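PDB 3R0V: Alpha/beta hydrolase fold protein from Sphaerobacter thermophilus, which probably acts as a hydrolase of the alpha/beta-hydrolase family, although its natural substrate and exact reaction are not established. Local coordinates for residues A89-M94 with G99-A104; D124-P129 with I221-Q226; T209-G214 with E227-I232; V238-Q243 with A253-E258. All blocks are in the same frame, centred on the assembly; numbering follows the deposited sequence. Where two conformers were deposited one is given.

Contact 1: residues A89-M94 with G99-A104; sequences AFVFGM and GLSLLA
Ser101 is the residue through which helix 96-106 rests on strand 89-94, its side chain directed at Val91 and Gly93. Its OG lies 3.5 Å from Val91 CG1 and 3.8 Å from Gly93 CA, so a hydroxyl is met here by aliphatic carbon and no hydrogen bond links the two segments. The polar need of OG is answered inside the helix, where it bonds to Gly97 O. Val91 holds CG1 anti to its own N (chi1 168°), which sends that methyl at the serine, also within 3.9 Å of Ser101 CB. With no side chain at Gly93, the backbones close to 5.9 Å between Gly93 CA and Ser101 CA.

This tight patch is small and buried. Toward Ala89 and Phe90 the strand runs away from the helix, and the Phe90 ring, partly exposed, stacks on Phe260 instead; Leu103, also partly exposed, lies far from the strand and packs on Val71 of helix 71-84. At the close end, Gly93, Ser95 and Gly97 fit the GxSxG pattern of a nucleophile elbow, consistent with the family, and Ser95 and Ser96 in that turn line the pocket holding d-malate. Strand, helix and the following strand 111-117 form a beta-alpha-beta unit, in which Leu102 packs on Leu114. Val91 and Ser101 both touch Val29 of strand 25-29, and Leu100 and Ala104 pack against helix 71-84.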
loop_
_atom_site.group_PDB
_atom_site.type_symbol
_atom_site.label_atom_id
_atom_site.label_comp_id
_atom_site.label_asym_id
_atom_site.label_seq_id
_atom_site.Cartn_x
_atom_site.Cartn_y
_atom_site.Cartn_z
ATOM N N ALA A 89 1.718 -14.763 -8.222
ATOM C CA ALA A 89 1.853 -14.744 -6.779
ATOM C C ALA A 89 0.577 -14.328 -6.103
ATOM O O ALA A 89 -0.285 -13.694 -6.714
ATOM C CB ALA A 89 2.967 -13.793 -6.370
ATOM N N PHE A 90 0.490 -14.664 -4.822
ATOM C CA PHE A 90 -0.458 -14.032 -3.912
ATOM C C PHE A 90 0.084 -12.629 -3.627
ATOM O O PHE A 90 1.303 -12.431 -3.604
ATOM C CB PHE A 90 -0.516 -14.798 -2.593
ATOM C CG PHE A 90 -0.895 -16.249 -2.720
ATOM C CD1 PHE A 90 -1.730 -16.695 -3.731
ATOM C CD2 PHE A 90 -0.408 -17.172 -1.807
ATOM C CE1 PHE A 90 -2.087 -18.044 -3.818
ATOM C CE2 PHE A 90 -0.747 -18.512 -1.898
ATOM C CZ PHE A 90 -1.584 -18.950 -2.914
ATOM N N VAL A 91 -0.796 -11.658 -3.396
ATOM C CA VAL A 91 -0.338 -10.301 -3.107
ATOM C C VAL A 91 -1.025 -9.785 -1.861
ATOM O O VAL A 91 -2.229 -9.972 -1.703
ATOM C CB VAL A 91 -0.612 -9.338 -4.287
ATOM C CG1 VAL A 91 -0.403 -7.881 -3.874
ATOM C CG2 VAL A 91 0.272 -9.690 -5.464
ATOM N N PHE A 92 -0.247 -9.173 -0.965
ATOM C CA PHE A 92 -0.801 -8.426 0.162
ATOM C C PHE A 92 -0.405 -6.965 0.007
ATOM O O PHE A 92 0.781 -6.642 0.003
ATOM C CB PHE A 92 -0.275 -8.957 1.503
ATOM C CG PHE A 92 -0.648 -8.090 2.695
ATOM C CD1 PHE A 92 -1.973 -7.795 2.968
ATOM C CD2 PHE A 92 0.333 -7.563 3.526
ATOM C CE1 PHE A 92 -2.321 -6.993 4.053
ATOM C CE2 PHE A 92 -0.011 -6.776 4.618
ATOM C CZ PHE A 92 -1.334 -6.498 4.878
ATOM N N GLY A 93 -1.398 -6.084 -0.116
ATOM C CA GLY A 93 -1.137 -4.663 -0.286
ATOM C C GLY A 93 -1.589 -3.868 0.924
ATOM O O GLY A 93 -2.679 -4.081 1.464
HETATM N N MSE A 94 -0.739 -2.933 1.336
HETATM C CA MSE A 94 -0.991 -2.119 2.516
HETATM C C MSE A 94 -1.310 -0.675 2.144
HETATM O O MSE A 94 -0.558 -0.034 1.419
HETATM C CB MSE A 94 0.230 -2.153 3.437
HETATM C CG MSE A 94 0.431 -3.486 4.138
HETATM SE SE MSE A 94 2.306 -3.827 4.566
HETATM C CE MSE A 94 2.939 -4.317 2.786
ATOM N N GLY A 99 -4.341 0.052 -2.982
ATOM C CA GLY A 99 -4.894 0.674 -4.174
ATOM C C GLY A 99 -4.120 0.235 -5.401
ATOM O O GLY A 99 -4.698 -0.146 -6.421
ATOM N N LEU A 100 -2.797 0.281 -5.311
ATOM C CA LEU A 100 -1.949 -0.124 -6.418
ATOM C C LEU A 100 -2.190 -1.593 -6.773
ATOM O O LEU A 100 -2.270 -1.950 -7.955
ATOM C CB LEU A 100 -0.478 0.117 -6.061
ATOM C CG LEU A 100 0.589 -0.308 -7.066
ATOM C CD1 LEU A 100 0.392 0.392 -8.393
ATOM C CD2 LEU A 100 1.969 -0.010 -6.487
ATOM N N SER A 101 -2.300 -2.434 -5.752
ATOM C CA SER A 101 -2.528 -3.862 -5.959
ATOM C C SER A 101 -3.871 -4.136 -6.625
ATOM O O SER A 101 -3.963 -5.006 -7.510
ATOM C CB SER A 101 -2.412 -4.632 -4.647
ATOM O OG SER A 101 -1.116 -4.488 -4.094
ATOM N N LEU A 102 -4.908 -3.407 -6.208
ATOM C CA LEU A 102 -6.229 -3.542 -6.823
ATOM C C LEU A 102 -6.198 -3.091 -8.283
ATOM O O LEU A 102 -6.754 -3.759 -9.151
ATOM C CB LEU A 102 -7.291 -2.768 -6.022
ATOM C CG LEU A 102 -7.633 -3.361 -4.654
ATOM C CD1 LEU A 102 -8.166 -2.302 -3.704
ATOM C CD2 LEU A 102 -8.656 -4.488 -4.820
ATOM N N LEU A 103 -5.551 -1.962 -8.558
ATOM C CA LEU A 103 -5.381 -1.520 -9.940
ATOM C C LEU A 103 -4.641 -2.571 -10.762
ATOM O O LEU A 103 -5.008 -2.843 -11.905
ATOM C CB LEU A 103 -4.639 -0.187 -9.987
ATOM C CG LEU A 103 -5.386 1.011 -9.395
ATOM C CD1 LEU A 103 -4.426 2.182 -9.340
ATOM C CD2 LEU A 103 -6.584 1.336 -10.259
ATOM N N ALA A 104 -3.602 -3.164 -10.183
ATOM C CA ALA A 104 -2.812 -4.168 -10.899
ATOM C C ALA A 104 -3.666 -5.399 -11.202
ATOM O O ALA A 104 -3.600 -5.963 -12.301
ATOM C CB ALA A 104 -1.578 -4.554 -10.086
#

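Contact 2: residues D124-P129 with I221-Q226; sequences DDSRPP and IRHTAQ
His223 and Asp124 join helix 219-231 to the loop 124-129 by a histidine-carboxylate hydrogen bond. His223 ND1 donates to Asp124 OD1 at 2.9 Å with an N-H...O angle of 154°. The oxygen sits at the ring edge, in the imidazole plane, yet is itself approached from above its carboxylate, the two planes being turned 59° apart. A second, weak bond runs from the same ND1 to Asp124 OD2.

OD2 has stronger partners in its own loop. Ser126 N reaches Asp124 OD2 at 2.9 Å from above the carboxylate plane, closing an Asx turn, while Ser126 OG donates to the same Asp124 OD2 at 2.6 Å on the syn side. These bonds fall within a type I beta turn from Asp124 to Arg127, so the turn itself fixes the carboxylate that receives the histidine. Asp124 OD1 also accepts from a water whose oxygen is 2.7 Å away, which bonds weakly to Thr224 OG1 as well and so makes a second, looser bridge to the helix. Thr224 OG1 has two carbonyls, Tyr121 O and Trp220 O, within reach of its single proton.

The nearby carboxylate probably favours a protonated imidazole in this partly exposed setting. Beyond the pair, Arg127 is buried, with NH1 bonded to Pro120 O, NH2 to Gly158 O, and its guanidinium group in a cation-pi contact with Trp220.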
loop_
_atom_site.group_PDB
_atom_site.type_symbol
_atom_site.label_atom_id
_atom_site.label_comp_id
_atom_site.label_asym_id
_atom_site.label_seq_id
_atom_site.Cartn_x
_atom_site.Cartn_y
_atom_site.Cartn_z
ATOM N N ASP A 124 -17.875 8.063 1.740
ATOM C CA ASP A 124 -18.885 8.831 2.472
ATOM C C ASP A 124 -18.269 10.055 3.147
ATOM O O ASP A 124 -17.044 10.209 3.185
ATOM C CB ASP A 124 -19.581 7.939 3.504
ATOM C CG ASP A 124 -18.695 7.611 4.693
ATOM O OD1 ASP A 124 -17.777 6.766 4.564
ATOM O OD2 ASP A 124 -18.916 8.185 5.786
ATOM N N ASP A 125 -19.124 10.914 3.691
ATOM C CA ASP A 125 -18.680 12.179 4.262
ATOM C C ASP A 125 -17.993 12.067 5.625
ATOM O O ASP A 125 -17.486 13.066 6.132
ATOM C CB ASP A 125 -19.855 13.156 4.392
ATOM C CG ASP A 125 -20.292 13.759 3.062
ATOM O OD1 ASP A 125 -19.684 13.500 2.007
ATOM O OD2 ASP A 125 -21.260 14.552 3.095
ATOM N N SER A 126 -17.948 10.876 6.218
ATOM C CA SER A 126 -17.267 10.731 7.512
ATOM C C SER A 126 -15.753 10.906 7.381
ATOM O O SER A 126 -15.061 11.085 8.373
ATOM C CB SER A 126 -17.597 9.401 8.198
ATOM O OG SER A 126 -16.975 8.311 7.539
ATOM N N ARG A 127 -15.243 10.849 6.154
ATOM C CA ARG A 127 -13.854 11.223 5.905
ATOM C C ARG A 127 -13.768 12.730 5.731
ATOM O O ARG A 127 -14.536 13.306 4.966
ATOM C CB ARG A 127 -13.309 10.540 4.657
ATOM C CG ARG A 127 -11.848 10.869 4.427
ATOM C CD ARG A 127 -11.273 10.091 3.288
ATOM N NE ARG A 127 -9.862 10.391 3.091
ATOM C CZ ARG A 127 -9.072 9.706 2.271
ATOM N NH1 ARG A 127 -9.559 8.671 1.585
ATOM N NH2 ARG A 127 -7.807 10.044 2.138
ATOM N N PRO A 128 -12.828 13.377 6.430
ATOM C CA PRO A 128 -12.642 14.822 6.250
ATOM C C PRO A 128 -12.340 15.148 4.781
ATOM O O PRO A 128 -11.653 14.378 4.135
ATOM C CB PRO A 128 -11.416 15.127 7.120
ATOM C CG PRO A 128 -11.323 13.997 8.080
ATOM C CD PRO A 128 -11.867 12.795 7.382
ATOM N N PRO A 129 -12.869 16.264 4.253
ATOM C CA PRO A 129 -12.525 16.611 2.870
ATOM C C PRO A 129 -11.030 16.876 2.710
ATOM O O PRO A 129 -10.408 17.470 3.592
ATOM C CB PRO A 129 -13.332 17.893 2.609
ATOM C CG PRO A 129 -13.746 18.384 3.954
ATOM C CD PRO A 129 -13.840 17.198 4.846
ATOM N N ILE A 221 -12.715 4.454 6.941
ATOM C CA ILE A 221 -11.995 3.276 6.482
ATOM C C ILE A 221 -12.869 2.021 6.565
ATOM O O ILE A 221 -12.847 1.189 5.654
ATOM C CB ILE A 221 -10.696 3.094 7.289
ATOM C CG1 ILE A 221 -9.616 4.045 6.768
ATOM C CG2 ILE A 221 -10.207 1.641 7.271
ATOM C CD1 ILE A 221 -9.052 3.638 5.398
ATOM N N ARG A 222 -13.634 1.875 7.642
ATOM C CA ARG A 222 -14.568 0.748 7.721
ATOM C C ARG A 222 -15.550 0.787 6.569
ATOM O O ARG A 222 -15.832 -0.241 5.955
ATOM C CB ARG A 222 -15.358 0.749 9.033
ATOM C CG ARG A 222 -14.524 0.616 10.298
ATOM C CD ARG A 222 -15.437 0.226 11.473
ATOM N NE ARG A 222 -16.578 1.133 11.618
ATOM C CZ ARG A 222 -16.607 2.187 12.433
ATOM N NH1 ARG A 222 -15.575 2.468 13.221
ATOM N NH2 ARG A 222 -17.687 2.949 12.466
ATOM N N HIS A 223 -16.104 1.960 6.285
ATOM C CA HIS A 223 -17.120 2.029 5.240
ATOM C C HIS A 223 -16.530 1.678 3.878
ATOM O O HIS A 223 -17.178 1.005 3.079
ATOM C CB HIS A 223 -17.778 3.402 5.195
ATOM C CG HIS A 223 -18.366 3.822 6.499
ATOM N ND1 HIS A 223 -18.563 5.144 6.824
ATOM C CD2 HIS A 223 -18.773 3.100 7.569
ATOM C CE1 HIS A 223 -19.080 5.221 8.039
ATOM N NE2 HIS A 223 -19.231 3.995 8.508
ATOM N N THR A 224 -15.319 2.152 3.613
ATOM C CA THR A 224 -14.627 1.797 2.382
ATOM C C THR A 224 -14.381 0.302 2.291
ATOM O O THR A 224 -14.615 -0.309 1.246
ATOM C CB THR A 224 -13.331 2.582 2.287
ATOM O OG1 THR A 224 -13.671 3.955 2.053
ATOM C CG2 THR A 224 -12.447 2.051 1.148
ATOM N N ALA A 225 -13.931 -0.296 3.386
ATOM C CA ALA A 225 -13.656 -1.723 3.394
ATOM C C ALA A 225 -14.921 -2.521 3.113
ATOM O O ALA A 225 -14.926 -3.458 2.304
ATOM C CB ALA A 225 -13.030 -2.139 4.716
ATOM N N GLN A 226 -16.011 -2.138 3.763
ATOM C CA GLN A 226 -17.289 -2.803 3.562
ATOM C C GLN A 226 -17.704 -2.714 2.101
ATOM O O GLN A 226 -18.177 -3.683 1.507
ATOM C CB GLN A 226 -18.365 -2.165 4.450
ATOM C CG GLN A 226 -19.646 -3.003 4.564
ATOM C CD GLN A 226 -20.639 -2.773 3.427
ATOM O OE1 GLN A 226 -21.496 -3.622 3.166
ATOM N NE2 GLN A 226 -20.540 -1.620 2.760
HETATM O O HOH W 1 -15.316 6.467 3.429
#

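Contact 3: residues T209-G214 with E227-I232; sequences TLVMDG and ELADTI
Strand 209-213 and the C-terminal end of helix 219-231 come nearest at Val211 and Ala229, their CA atoms 6.2 Å apart, while Thr209 and Ile232 face each other at a CA separation of 7.6 Å. No hydrogen bond crosses; the contact is made by mostly apolar side chains. Val211 uses one branch, CG2, which lies 4.2 Å from Ala229 CB and 4.4 Å from Leu228 CB, so a single methyl rests against both consecutive helix residues. Val211 CG1 stands anti to the backbone N (chi1 -177°), which leaves CG2, beside that N, to face the helix end; CG1 goes to Ala225.

This is the first half of a beta-alpha-beta crossover, in which the helix leads from strand 209-213 to the neighbouring parallel strand 235-239 on the sheet of the alpha/beta-hydrolase fold. Ala229 touches Tyr237 of that second strand, and Leu228 also packs on Pro119 and Ile197.

At the other end Ile232, the first residue to leave helical geometry, brings CG2 to 3.9 Å from Thr209 OG1 and 4.0 Å from Thr209 CB, the two side chains crossing at about a right angle. The hydroxyl meets only carbon across this contact, and its hydrogen bond goes to Ile207 O. Where the helix ends, Glu227 O accepts from both Thr231 N (2.8 Å) and Asp230 N (3.1 Å).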
loop_
_atom_site.group_PDB
_atom_site.type_symbol
_atom_site.label_atom_id
_atom_site.label_comp_id
_atom_site.label_asym_id
_atom_site.label_seq_id
_atom_site.Cartn_x
_atom_site.Cartn_y
_atom_site.Cartn_z
ATOM N N THR A 209 -10.443 -12.583 -2.796
ATOM C CA THR A 209 -9.955 -11.330 -2.239
ATOM C C THR A 209 -10.339 -11.210 -0.770
ATOM O O THR A 209 -11.409 -11.651 -0.344
ATOM C CB THR A 209 -10.496 -10.120 -3.038
ATOM O OG1 THR A 209 -10.019 -10.202 -4.383
ATOM C CG2 THR A 209 -10.013 -8.796 -2.449
ATOM N N LEU A 210 -9.436 -10.617 0.001
ATOM C CA LEU A 210 -9.640 -10.373 1.424
ATOM C C LEU A 210 -9.398 -8.898 1.707
ATOM O O LEU A 210 -8.349 -8.369 1.359
ATOM C CB LEU A 210 -8.667 -11.227 2.222
ATOM C CG LEU A 210 -8.517 -10.906 3.702
ATOM C CD1 LEU A 210 -9.839 -11.128 4.377
ATOM C CD2 LEU A 210 -7.445 -11.776 4.325
ATOM N N VAL A 211 -10.383 -8.235 2.306
ATOM C CA VAL A 211 -10.270 -6.823 2.631
ATOM C C VAL A 211 -10.249 -6.707 4.144
ATOM O O VAL A 211 -11.154 -7.206 4.815
ATOM C CB VAL A 211 -11.471 -6.035 2.099
ATOM C CG1 VAL A 211 -11.272 -4.547 2.393
ATOM C CG2 VAL A 211 -11.653 -6.257 0.608
HETATM N N MSE A 212 -9.215 -6.084 4.687
HETATM C CA MSE A 212 -9.046 -6.015 6.137
HETATM C C MSE A 212 -9.008 -4.591 6.621
HETATM O O MSE A 212 -8.490 -3.707 5.945
HETATM C CB MSE A 212 -7.739 -6.677 6.567
HETATM C CG MSE A 212 -7.773 -8.197 6.628
HETATM SE SE MSE A 212 -5.961 -8.919 6.701
HETATM C CE MSE A 212 -5.559 -8.415 4.947
ATOM N N ASP A 213 -9.551 -4.379 7.813
ATOM C CA ASP A 213 -9.293 -3.157 8.557
ATOM C C ASP A 213 -8.922 -3.528 9.979
ATOM O O ASP A 213 -8.891 -4.711 10.327
ATOM C CB ASP A 213 -10.449 -2.145 8.470
ATOM C CG ASP A 213 -11.763 -2.679 9.009
ATOM O OD1 ASP A 213 -11.796 -3.780 9.597
ATOM O OD2 ASP A 213 -12.789 -1.972 8.845
ATOM N N GLY A 214 -8.585 -2.524 10.774
ATOM C CA GLY A 214 -8.067 -2.748 12.111
ATOM C C GLY A 214 -9.008 -2.206 13.166
ATOM O O GLY A 214 -9.955 -1.471 12.866
ATOM N N GLU A 227 -17.554 -1.529 1.522
ATOM C CA GLU A 227 -17.997 -1.338 0.150
ATOM C C GLU A 227 -17.128 -2.147 -0.813
ATOM O O GLU A 227 -17.647 -2.772 -1.729
ATOM C CB GLU A 227 -18.002 0.127 -0.268
ATOM C CG GLU A 227 -18.432 0.283 -1.733
ATOM C CD GLU A 227 -18.741 1.718 -2.144
ATOM O OE1 GLU A 227 -19.326 2.476 -1.337
ATOM O OE2 GLU A 227 -18.405 2.083 -3.295
ATOM N N LEU A 228 -15.814 -2.139 -0.614
ATOM C CA LEU A 228 -14.933 -2.912 -1.493
ATOM C C LEU A 228 -15.263 -4.397 -1.417
ATOM O O LEU A 228 -15.269 -5.090 -2.440
ATOM C CB LEU A 228 -13.470 -2.701 -1.130
ATOM C CG LEU A 228 -12.900 -1.356 -1.573
ATOM C CD1 LEU A 228 -11.555 -1.094 -0.921
ATOM C CD2 LEU A 228 -12.767 -1.321 -3.086
ATOM N N ALA A 229 -15.534 -4.897 -0.215
ATOM C CA ALA A 229 -15.817 -6.325 -0.054
ATOM C C ALA A 229 -17.171 -6.709 -0.634
ATOM O O ALA A 229 -17.453 -7.895 -0.825
ATOM C CB ALA A 229 -15.719 -6.731 1.411
ATOM N N ASP A 230 -18.002 -5.712 -0.919
ATOM C CA ASP A 230 -19.278 -5.950 -1.585
ATOM C C ASP A 230 -19.114 -5.837 -3.108
ATOM O O ASP A 230 -19.683 -6.625 -3.873
ATOM C CB ASP A 230 -20.331 -4.960 -1.067
ATOM C CG ASP A 230 -21.725 -5.249 -1.597
ATOM O OD1 ASP A 230 -22.349 -6.227 -1.134
ATOM O OD2 ASP A 230 -22.205 -4.492 -2.465
ATOM N N THR A 231 -18.329 -4.856 -3.545
ATOM C CA THR A 231 -18.128 -4.604 -4.968
ATOM C C THR A 231 -17.346 -5.719 -5.653
ATOM O O THR A 231 -17.660 -6.128 -6.777
ATOM C CB THR A 231 -17.411 -3.248 -5.159
ATOM O OG1 THR A 231 -18.310 -2.200 -4.778
ATOM C CG2 THR A 231 -16.982 -3.043 -6.603
ATOM N N ILE A 232 -16.327 -6.223 -4.977
ATOM C CA ILE A 232 -15.504 -7.284 -5.535
ATOM C C ILE A 232 -16.232 -8.594 -5.282
ATOM O O ILE A 232 -16.527 -8.934 -4.138
ATOM C CB ILE A 232 -14.106 -7.276 -4.899
ATOM C CG1 ILE A 232 -13.420 -5.941 -5.198
ATOM C CG2 ILE A 232 -13.286 -8.446 -5.416
ATOM C CD1 ILE A 232 -12.138 -5.709 -4.433
#

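Contact 4: residues V238-Q243 with A253-E258; sequences VTLENQ and APVLVE
The shortest polar bond within the two segments that Leu240 and Val255 bring together is a helical one, Val257 N to Ala253 O at 2.8 Å. In the loop after strand 235-239, Gln243 NE2 donates to Glu241 O at 2.9 Å with an angle of 157°; the donor stands above the carbonyl plane rather than on a lone pair. Neither bond spans the contact, which is wholly apolar.

Val255 carries the helix side with both of its methyls. Val255 CG2 meets Leu240 CD2 at 3.9 Å, and Val255 CG1 stands 4.4 Å from Val238 CG1, a looser approach. The valine has CG1 anti to its N (chi1 177°) and CG2 anti to the carbonyl carbon, so the two branches part to serve two residues of the opposing segment. Leu240 does not aim its CB at the helix; with CD1 anti to CA (chi2 180°), it is the other branch, CD2, that turns to the valine, and the two side chains meet at a slant. Leu240 is buried, whereas Val238, at the looser end of the contact, is partly exposed, as is Val255.

Val255 also touches Leu210 and Met212 of strand 209-213, and Leu240 reaches Met212 and Phe117, which ties the pair into the sheet. The arrangement is that of the C-terminal helix of an alpha/beta-hydrolase fold packed on the last parallel strand, 235-239, which is an outermost strand of the mixed sheet.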
loop_
_atom_site.group_PDB
_atom_site.type_symbol
_atom_site.label_atom_id
_atom_site.label_comp_id
_atom_site.label_asym_id
_atom_site.label_seq_id
_atom_site.Cartn_x
_atom_site.Cartn_y
_atom_site.Cartn_z
ATOM N N VAL A 238 -12.652 -8.640 6.852
ATOM C CA VAL A 238 -12.220 -9.015 8.191
ATOM C C VAL A 238 -11.756 -7.785 8.956
ATOM O O VAL A 238 -11.000 -6.958 8.430
ATOM C CB VAL A 238 -11.055 -10.040 8.147
ATOM C CG1 VAL A 238 -10.520 -10.337 9.551
ATOM C CG2 VAL A 238 -11.491 -11.316 7.463
ATOM N N THR A 239 -12.199 -7.662 10.205
ATOM C CA THR A 239 -11.652 -6.648 11.105
ATOM C C THR A 239 -10.667 -7.333 12.045
ATOM O O THR A 239 -11.019 -8.280 12.754
ATOM C CB THR A 239 -12.748 -5.954 11.939
ATOM O OG1 THR A 239 -13.686 -5.328 11.057
ATOM C CG2 THR A 239 -12.140 -4.917 12.872
ATOM N N LEU A 240 -9.425 -6.870 12.033
ATOM C CA LEU A 240 -8.378 -7.493 12.833
ATOM C C LEU A 240 -8.547 -7.226 14.317
ATOM O O LEU A 240 -9.285 -6.316 14.707
ATOM C CB LEU A 240 -7.007 -7.025 12.368
ATOM C CG LEU A 240 -6.687 -7.297 10.902
ATOM C CD1 LEU A 240 -5.289 -6.757 10.625
ATOM C CD2 LEU A 240 -6.773 -8.778 10.566
ATOM N N GLU A 241 -7.847 -8.019 15.126
ATOM C CA GLU A 241 -7.947 -7.961 16.582
ATOM C C GLU A 241 -6.762 -7.239 17.218
ATOM O O GLU A 241 -6.371 -7.573 18.335
ATOM C CB GLU A 241 -8.017 -9.377 17.168
ATOM C CG GLU A 241 -9.220 -10.211 16.752
ATOM C CD GLU A 241 -9.106 -11.648 17.243
ATOM O OE1 GLU A 241 -8.906 -11.843 18.463
ATOM O OE2 GLU A 241 -9.198 -12.583 16.414
ATOM N N ASN A 242 -6.173 -6.264 16.531
ATOM C CA ASN A 242 -5.123 -5.489 17.166
ATOM C C ASN A 242 -5.667 -4.795 18.410
ATOM O O ASN A 242 -6.795 -4.293 18.410
ATOM C CB ASN A 242 -4.510 -4.471 16.208
ATOM C CG ASN A 242 -5.552 -3.635 15.490
ATOM O OD1 ASN A 242 -6.431 -4.171 14.810
ATOM N ND2 ASN A 242 -5.461 -2.310 15.642
ATOM N N GLN A 243 -4.871 -4.777 19.475
ATOM C CA GLN A 243 -5.347 -4.249 20.753
ATOM C C GLN A 243 -4.810 -2.852 21.074
ATOM O O GLN A 243 -5.111 -2.303 22.137
ATOM C CB GLN A 243 -5.014 -5.222 21.885
ATOM C CG GLN A 243 -5.691 -6.578 21.721
ATOM C CD GLN A 243 -7.195 -6.484 21.750
ATOM O OE1 GLN A 243 -7.774 -5.937 22.684
ATOM N NE2 GLN A 243 -7.847 -7.020 20.718
ATOM N N ALA A 253 -0.672 -11.883 10.276
ATOM C CA ALA A 253 -0.140 -13.101 9.669
ATOM C C ALA A 253 -1.083 -14.306 9.701
ATOM O O ALA A 253 -1.250 -14.961 8.689
ATOM C CB ALA A 253 1.213 -13.462 10.279
ATOM N N PRO A 254 -1.697 -14.610 10.861
ATOM C CA PRO A 254 -2.568 -15.791 10.916
ATOM C C PRO A 254 -3.744 -15.684 9.949
ATOM O O PRO A 254 -4.155 -16.687 9.361
ATOM C CB PRO A 254 -3.057 -15.804 12.367
ATOM C CG PRO A 254 -2.017 -15.025 13.122
ATOM C CD PRO A 254 -1.566 -13.956 12.175
ATOM N N VAL A 255 -4.271 -14.473 9.788
ATOM C CA VAL A 255 -5.375 -14.233 8.859
ATOM C C VAL A 255 -4.925 -14.440 7.407
ATOM O O VAL A 255 -5.634 -15.051 6.597
ATOM C CB VAL A 255 -5.957 -12.821 9.038
ATOM C CG1 VAL A 255 -7.051 -12.551 8.030
ATOM C CG2 VAL A 255 -6.493 -12.638 10.464
ATOM N N LEU A 256 -3.745 -13.931 7.080
ATOM C CA LEU A 256 -3.180 -14.146 5.754
ATOM C C LEU A 256 -2.874 -15.608 5.491
ATOM O O LEU A 256 -3.122 -16.102 4.396
ATOM C CB LEU A 256 -1.906 -13.327 5.563
ATOM C CG LEU A 256 -2.083 -11.820 5.463
ATOM C CD1 LEU A 256 -0.726 -11.191 5.213
ATOM C CD2 LEU A 256 -3.051 -11.442 4.343
ATOM N N VAL A 257 -2.319 -16.299 6.482
ATOM C CA VAL A 257 -2.005 -17.710 6.293
ATOM C C VAL A 257 -3.273 -18.491 5.982
ATOM O O VAL A 257 -3.291 -19.294 5.059
ATOM C CB VAL A 257 -1.307 -18.316 7.520
ATOM C CG1 VAL A 257 -1.249 -19.838 7.407
ATOM C CG2 VAL A 257 0.089 -17.730 7.680
ATOM N N GLU A 258 -4.336 -18.235 6.742
ATOM C CA GLU A 258 -5.609 -18.919 6.525
ATOM C C GLU A 258 -6.172 -18.612 5.141
ATOM O O GLU A 258 -6.620 -19.510 4.424
ATOM C CB GLU A 258 -6.614 -18.506 7.602
ATOM C CG GLU A 258 -7.849 -19.399 7.700
ATOM C CD GLU A 258 -8.869 -19.155 6.600
ATOM O OE1 GLU A 258 -9.011 -17.996 6.150
ATOM O OE2 GLU A 258 -9.539 -20.128 6.189
#

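How the contacts relate
Contacts 1, 3 and 4 all rest on the same mixed sheet, their centres 13 to 17 Å apart. Contact 1 comes first along the chain and contact 4 closes last, while contacts 2 and 3 interleave and share helix 219-231, contact 2 pinning it to a surface loop and contact 3 to strand 209-213. Contacts 1 and 3 touch through Phe92 with Met212 and Leu102 with Ile232. Contacts 3 and 4 meet on neighbouring strands, where Asp213 O probably bonds Leu240 N. Phe92 also packs on Leu256 of contact 4. Helices 96-106 and 219-231 thus cover one face of the sheet and helix 249-260 the other, the layered arrangement of the alpha/beta-hydrolase fold.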